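Local coordinates for protein virulence factor (PDB 2W3Y) that is a virulence factor of a Drosophila pathogen, an S-palmitoylated protein with a new fold that binds to lipid vesicles, at residues A104-I110 with T223-R229; F186-R190 with K273-Y277. All coordinates share one frame; numbering follows the deposited sequence.

Contact 1: residues A104-I110 with T223-R229; sequences AFFTDPI and TVGGTFR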
loop_
_atom_site.group_PDB
_atom_site.type_symbol
_atom_site.label_atom_id
_atom_site.label_comp_id
_atom_site.label_asym_id
_atom_site.label_seq_id
_atom_site.Cartn_x
_atom_site.Cartn_y
_atom_site.Cartn_z
ATOM N N ALA A 104 2.235 6.527 -16.683
ATOM C CA ALA A 104 2.089 5.445 -17.652
ATOM C C ALA A 104 0.752 4.708 -17.592
ATOM O O ALA A 104 0.147 4.440 -18.633
ATOM C CB ALA A 104 3.243 4.461 -17.497
ATOM N N PHE A 105 0.287 4.386 -16.382
ATOM C CA PHE A 105 -0.858 3.483 -16.208
ATOM C C PHE A 105 -1.973 4.026 -15.315
ATOM O O PHE A 105 -2.989 3.367 -15.102
ATOM C CB PHE A 105 -0.388 2.148 -15.615
ATOM C CG PHE A 105 0.727 1.493 -16.370
ATOM C CD1 PHE A 105 0.487 0.864 -17.584
ATOM C CD2 PHE A 105 2.009 1.471 -15.844
ATOM C CE1 PHE A 105 1.511 0.234 -18.273
ATOM C CE2 PHE A 105 3.059 0.847 -16.528
ATOM C CZ PHE A 105 2.807 0.226 -17.745
ATOM N N PHE A 106 -1.787 5.227 -14.783
ATOM C CA PHE A 106 -2.697 5.721 -13.753
ATOM C C PHE A 106 -3.207 7.128 -14.052
ATOM O O PHE A 106 -2.709 7.821 -14.948
ATOM C CB PHE A 106 -2.015 5.699 -12.376
ATOM C CG PHE A 106 -1.663 4.316 -11.882
ATOM C CD1 PHE A 106 -2.481 3.666 -10.971
ATOM C CD2 PHE A 106 -0.506 3.673 -12.314
ATOM C CE1 PHE A 106 -2.170 2.384 -10.519
ATOM C CE2 PHE A 106 -0.185 2.403 -11.870
ATOM C CZ PHE A 106 -1.022 1.755 -10.965
ATOM N N THR A 107 -4.180 7.554 -13.271
ATOM C CA THR A 107 -4.758 8.877 -13.429
ATOM C C THR A 107 -4.915 9.519 -12.047
ATOM O O THR A 107 -4.604 8.880 -11.038
ATOM C CB THR A 107 -6.075 8.796 -14.247
ATOM O OG1 THR A 107 -6.537 10.116 -14.562
ATOM C CG2 THR A 107 -7.157 8.002 -13.521
ATOM N N ASP A 108 -5.382 10.771 -12.009
ATOM C CA ASP A 108 -5.499 11.566 -10.772
ATOM C C ASP A 108 -4.307 11.378 -9.826
ATOM O O ASP A 108 -4.463 10.908 -8.689
ATOM C CB ASP A 108 -6.825 11.282 -10.049
ATOM C CG ASP A 108 -8.039 11.740 -10.846
ATOM O OD1 ASP A 108 -7.950 12.741 -11.603
ATOM O OD2 ASP A 108 -9.090 11.098 -10.706
ATOM N N PRO A 109 -3.108 11.752 -10.285
ATOM C CA PRO A 109 -1.937 11.546 -9.419
ATOM C C PRO A 109 -2.047 12.329 -8.105
ATOM O O PRO A 109 -2.581 13.441 -8.082
ATOM C CB PRO A 109 -0.767 12.068 -10.271
ATOM C CG PRO A 109 -1.397 12.963 -11.302
ATOM C CD PRO A 109 -2.751 12.391 -11.568
ATOM N N ILE A 110 -1.579 11.733 -7.015
ATOM C CA ILE A 110 -1.480 12.451 -5.758
ATOM C C ILE A 110 -0.028 12.449 -5.249
ATOM O O ILE A 110 0.752 11.557 -5.565
ATOM C CB ILE A 110 -2.519 11.961 -4.667
ATOM C CG1 ILE A 110 -2.305 10.502 -4.279
ATOM C CG2 ILE A 110 -3.975 12.172 -5.132
ATOM C CD1 ILE A 110 -1.285 10.308 -3.193
ATOM N N THR A 223 3.373 11.013 0.729
ATOM C CA THR A 223 2.432 10.241 -0.079
ATOM C C THR A 223 2.702 10.330 -1.578
ATOM O O THR A 223 3.111 11.382 -2.098
ATOM C CB THR A 223 0.924 10.607 0.218
ATOM O OG1 THR A 223 0.588 11.886 -0.335
ATOM C CG2 THR A 223 0.614 10.621 1.721
ATOM N N VAL A 224 2.456 9.221 -2.267
ATOM C CA VAL A 224 2.483 9.145 -3.733
ATOM C C VAL A 224 1.486 8.052 -4.147
ATOM O O VAL A 224 1.273 7.075 -3.418
ATOM C CB VAL A 224 3.913 8.915 -4.315
ATOM C CG1 VAL A 224 4.373 7.479 -4.151
ATOM C CG2 VAL A 224 3.992 9.349 -5.799
ATOM N N GLY A 225 0.844 8.255 -5.289
ATOM C CA GLY A 225 -0.167 7.315 -5.746
ATOM C C GLY A 225 -1.009 7.801 -6.904
ATOM O O GLY A 225 -0.859 8.929 -7.378
ATOM N N GLY A 226 -1.908 6.933 -7.360
ATOM C CA GLY A 226 -2.829 7.287 -8.422
ATOM C C GLY A 226 -3.952 6.287 -8.519
ATOM O O GLY A 226 -3.956 5.276 -7.821
ATOM N N THR A 227 -4.903 6.590 -9.390
ATOM C CA THR A 227 -6.055 5.733 -9.665
ATOM C C THR A 227 -5.748 4.943 -10.937
ATOM O O THR A 227 -5.336 5.527 -11.936
ATOM C CB THR A 227 -7.309 6.598 -9.886
ATOM O OG1 THR A 227 -7.556 7.402 -8.721
ATOM C CG2 THR A 227 -8.556 5.746 -10.186
ATOM N N PHE A 228 -5.936 3.621 -10.906
ATOM C CA PHE A 228 -5.711 2.813 -12.103
ATOM C C PHE A 228 -6.796 2.996 -13.165
ATOM O O PHE A 228 -7.968 3.131 -12.850
ATOM C CB PHE A 228 -5.544 1.323 -11.774
ATOM C CG PHE A 228 -5.206 0.475 -12.978
ATOM C CD1 PHE A 228 -3.979 0.612 -13.617
ATOM C CD2 PHE A 228 -6.122 -0.455 -13.475
ATOM C CE1 PHE A 228 -3.665 -0.158 -14.728
ATOM C CE2 PHE A 228 -5.809 -1.234 -14.581
ATOM C CZ PHE A 228 -4.592 -1.089 -15.207
ATOM N N ARG A 229 -6.365 2.985 -14.426
ATOM C CA ARG A 229 -7.247 3.119 -15.580
ATOM C C ARG A 229 -7.953 1.795 -15.863
ATOM O O ARG A 229 -7.721 1.161 -16.900
ATOM C CB ARG A 229 -6.439 3.564 -16.802
ATOM C CG ARG A 229 -5.801 4.924 -16.671
ATOM C CD ARG A 229 -5.496 5.500 -18.036
ATOM N NE ARG A 229 -4.091 5.399 -18.386
ATOM C CZ ARG A 229 -3.616 5.457 -19.626
ATOM N NH1 ARG A 229 -4.430 5.584 -20.662
ATOM N NH2 ARG A 229 -2.316 5.362 -19.827
HETATM O O HOH W 1 -5.889 8.987 -7.360
HETATM O O HOH W 2 -9.666 9.182 -8.881
#
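The F228 ring turns its edge toward one face of F106 in an edge-to-face (T-shaped) pair, with centroids 5.6 Å apart and planes at 68°. F228 CD1 stands over that face, displaced toward the rim, while the carbonyl carbon of T227 meets the F106 ring at its edge. The two residues form an antiparallel non-hydrogen-bonded pair from which the side chains diverge. With F228 CG anti to its backbone N (chi1 -176°) and F106 CG beside its own (chi1 -64°), the side chains nevertheless cross at about a right angle. The guanidinium of R229 uses its edge: NH2 donates to A104 O at 2.9 Å. A104 O lies near the guanidinium plane, whereas NH2 stands above the plane of that carbonyl. A long chain bent at chi3 suits this reach to the last turn of helix 91-105, and NH1 forms a salt bridge with E232.

Beyond the rings the backbones pair. T107 N reaches T227 O at 2.7 Å and T227 N reaches T107 O at 2.8 Å; farther on, I110 N binds G225 O at 2.9 Å. Between these pairs the register slips by one, a beta bulge where the chain turns its corner at D108. Two waters bridge the corner to T227 OG1, one from D108 O and one from D108 OD2. G226 suits its place because a CB there would run into F106 CB and T107 O; I110 CD1 lies 3.6 Å from G225 N. The side chain of T223 is about 7 Å from the bound palmitic acid.

F106 and F228 pack on M67 of helix 57-81, and F105 meets F246 of helix 237-250. Strand 214-228 is flanked by two partners, for V224, G226 and F228 also make backbone bonds to strand 185-198.

Contact 2: residues F186-R190 with K273-Y277; sequences FYKPR and KNYVY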
loop_
_atom_site.group_PDB
_atom_site.type_symbol
_atom_site.label_atom_id
_atom_site.label_comp_id
_atom_site.label_asym_id
_atom_site.label_seq_id
_atom_site.Cartn_x
_atom_site.Cartn_y
_atom_site.Cartn_z
ATOM N N PHE A 186 -19.665 2.771 -7.799
ATOM C CA PHE A 186 -18.521 2.749 -8.684
ATOM C C PHE A 186 -17.369 1.943 -8.067
ATOM O O PHE A 186 -17.298 1.752 -6.836
ATOM C CB PHE A 186 -18.066 4.176 -9.039
ATOM C CG PHE A 186 -17.636 4.990 -7.846
ATOM C CD1 PHE A 186 -16.346 4.867 -7.329
ATOM C CD2 PHE A 186 -18.526 5.864 -7.225
ATOM C CE1 PHE A 186 -15.949 5.608 -6.230
ATOM C CE2 PHE A 186 -18.136 6.616 -6.114
ATOM C CZ PHE A 186 -16.839 6.477 -5.617
ATOM N N TYR A 187 -16.483 1.467 -8.935
ATOM C CA TYR A 187 -15.233 0.854 -8.508
ATOM C C TYR A 187 -14.044 1.777 -8.823
ATOM O O TYR A 187 -13.799 2.121 -9.989
ATOM C CB TYR A 187 -15.090 -0.559 -9.108
ATOM C CG TYR A 187 -13.743 -1.214 -8.912
ATOM C CD1 TYR A 187 -13.139 -1.283 -7.646
ATOM C CD2 TYR A 187 -13.070 -1.774 -10.000
ATOM C CE1 TYR A 187 -11.894 -1.892 -7.483
ATOM C CE2 TYR A 187 -11.840 -2.382 -9.846
ATOM C CZ TYR A 187 -11.253 -2.440 -8.590
ATOM O OH TYR A 187 -10.025 -3.051 -8.442
ATOM N N LYS A 188 -13.335 2.207 -7.768
ATOM C CA LYS A 188 -12.094 2.967 -7.924
ATOM C C LYS A 188 -10.907 2.188 -7.346
ATOM O O LYS A 188 -10.815 2.021 -6.128
ATOM C CB LYS A 188 -12.211 4.351 -7.259
ATOM C CG LYS A 188 -11.020 5.291 -7.518
ATOM C CD LYS A 188 -11.028 6.527 -6.594
ATOM C CE LYS A 188 -12.204 7.465 -6.877
ATOM N NZ LYS A 188 -12.240 7.962 -8.294
ATOM N N PRO A 189 -10.025 1.652 -8.218
ATOM C CA PRO A 189 -8.796 1.060 -7.701
ATOM C C PRO A 189 -7.639 2.064 -7.597
ATOM O O PRO A 189 -7.306 2.727 -8.588
ATOM C CB PRO A 189 -8.474 -0.029 -8.721
ATOM C CG PRO A 189 -9.072 0.464 -10.024
ATOM C CD PRO A 189 -10.148 1.485 -9.684
ATOM N N ARG A 190 -7.033 2.164 -6.411
ATOM C CA ARG A 190 -5.883 3.087 -6.190
ATOM C C ARG A 190 -4.595 2.358 -5.773
ATOM O O ARG A 190 -4.649 1.403 -4.976
ATOM C CB ARG A 190 -6.224 4.121 -5.112
ATOM C CG ARG A 190 -7.333 5.102 -5.450
ATOM C CD ARG A 190 -7.657 6.013 -4.236
ATOM N NE ARG A 190 -8.571 5.389 -3.256
ATOM C CZ ARG A 190 -8.646 5.715 -1.958
ATOM N NH1 ARG A 190 -7.859 6.668 -1.462
ATOM N NH2 ARG A 190 -9.505 5.088 -1.144
ATOM N N LYS A 273 -14.878 12.975 4.680
ATOM C CA LYS A 273 -14.884 14.282 4.030
ATOM C C LYS A 273 -13.587 14.615 3.264
ATOM O O LYS A 273 -13.536 15.625 2.592
ATOM C CB LYS A 273 -15.196 15.381 5.059
ATOM C CG LYS A 273 -14.014 15.691 5.978
ATOM C CD LYS A 273 -14.386 16.712 7.037
ATOM C CE LYS A 273 -13.278 16.849 8.054
ATOM N NZ LYS A 273 -13.816 17.330 9.371
ATOM N N ASN A 274 -12.545 13.791 3.374
ATOM C CA ASN A 274 -11.316 14.019 2.618
ATOM C C ASN A 274 -11.261 13.205 1.334
ATOM O O ASN A 274 -10.319 13.332 0.561
ATOM C CB ASN A 274 -10.073 13.704 3.450
ATOM C CG ASN A 274 -10.035 14.456 4.776
ATOM O OD1 ASN A 274 -9.548 13.924 5.783
ATOM N ND2 ASN A 274 -10.543 15.677 4.789
ATOM N N TYR A 275 -12.262 12.354 1.128
ATOM C CA TYR A 275 -12.291 11.461 -0.023
ATOM C C TYR A 275 -12.543 12.266 -1.289
ATOM O O TYR A 275 -13.410 13.149 -1.320
ATOM C CB TYR A 275 -13.361 10.369 0.170
ATOM C CG TYR A 275 -13.359 9.302 -0.903
ATOM C CD1 TYR A 275 -12.589 8.156 -0.767
ATOM C CD2 TYR A 275 -14.133 9.453 -2.062
ATOM C CE1 TYR A 275 -12.576 7.172 -1.763
ATOM C CE2 TYR A 275 -14.131 8.479 -3.066
ATOM C CZ TYR A 275 -13.362 7.341 -2.904
ATOM O OH TYR A 275 -13.355 6.379 -3.895
ATOM N N VAL A 276 -11.768 11.972 -2.322
ATOM C CA VAL A 276 -11.907 12.634 -3.624
ATOM C C VAL A 276 -12.535 11.677 -4.636
ATOM O O VAL A 276 -11.914 10.681 -5.019
ATOM C CB VAL A 276 -10.545 13.115 -4.187
ATOM C CG1 VAL A 276 -10.743 13.809 -5.555
ATOM C CG2 VAL A 276 -9.827 14.046 -3.211
ATOM N N TYR A 277 -13.757 11.992 -5.064
ATOM C CA TYR A 277 -14.483 11.161 -6.039
ATOM C C TYR A 277 -13.871 11.239 -7.437
ATOM O O TYR A 277 -13.163 12.205 -7.770
ATOM C CB TYR A 277 -15.974 11.541 -6.084
ATOM C CG TYR A 277 -16.752 11.160 -4.835
ATOM C CD1 TYR A 277 -16.787 12.008 -3.734
ATOM C CD2 TYR A 277 -17.457 9.959 -4.765
ATOM C CE1 TYR A 277 -17.490 11.675 -2.587
ATOM C CE2 TYR A 277 -18.172 9.608 -3.615
ATOM C CZ TYR A 277 -18.180 10.479 -2.532
ATOM O OH TYR A 277 -18.867 10.167 -1.392
#
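This is a surface contact made by side chains: F186, K188 and R190, alternate residues of strand 185-198 directed toward the same side, meet Y275 and Y277 in the loop that follows strand 270-271. Y275 reaches in between the three. With chi1 at -173° its ring swings away from its own backbone N and out toward the strand, until OH lies at the edge of the F186 ring, 3.6 Å from F186 CE1. K188 slides past in the opposite direction, its CD and CE lying beside the hydroxyl of Y275, with K188 CE 3.4 Å from Y275 OH; bends at chi3 and chi4 carry the end of the lysine toward the backbone of Y277. On R190 the roles of face and edge are shared out: Y275 CE1 sits over one face of the guanidinium, 3.8 Å from R190 NH2, yet NH2 is at the edge of the tyrosine ring, the two planes being 83° apart.

Y277 adds a second aromatic from the loop. Its ring meets F186 rim to rim, CD2 3.6 Å from F186 CZ, and carries Y275 CD2 over the centre of one face.

Y275 and R190 each suit a place beside D176 of strand 166-179, whose OD2 accepts a hydrogen bond from Y275 OH and forms a salt bridge with R190 NE. Across the contact itself the attraction is probably largely van der Waals, while this shared carboxylate would fix the polar ends of both residues.

From the N terminus the chain first lays down 104-110, then 186-190, then 223-229, which returns to the first of these and closes contact 1 over 112 intervening residues. Only later does 273-277 come back to 186-190, closing contact 2 over 82. The segments alternate, so the two loops cross and neither is nested in the other. Their centres lie 12 Å apart, and they join through neighbouring strands of one sheet: F228 N lies 2.8 Å from P189 O, a probable hydrogen bond, while T227 CG2 packs on K188 CG. Together they link helix 91-105 and its following strands, through strands 214-228 and 185-198, to the C-terminal loop.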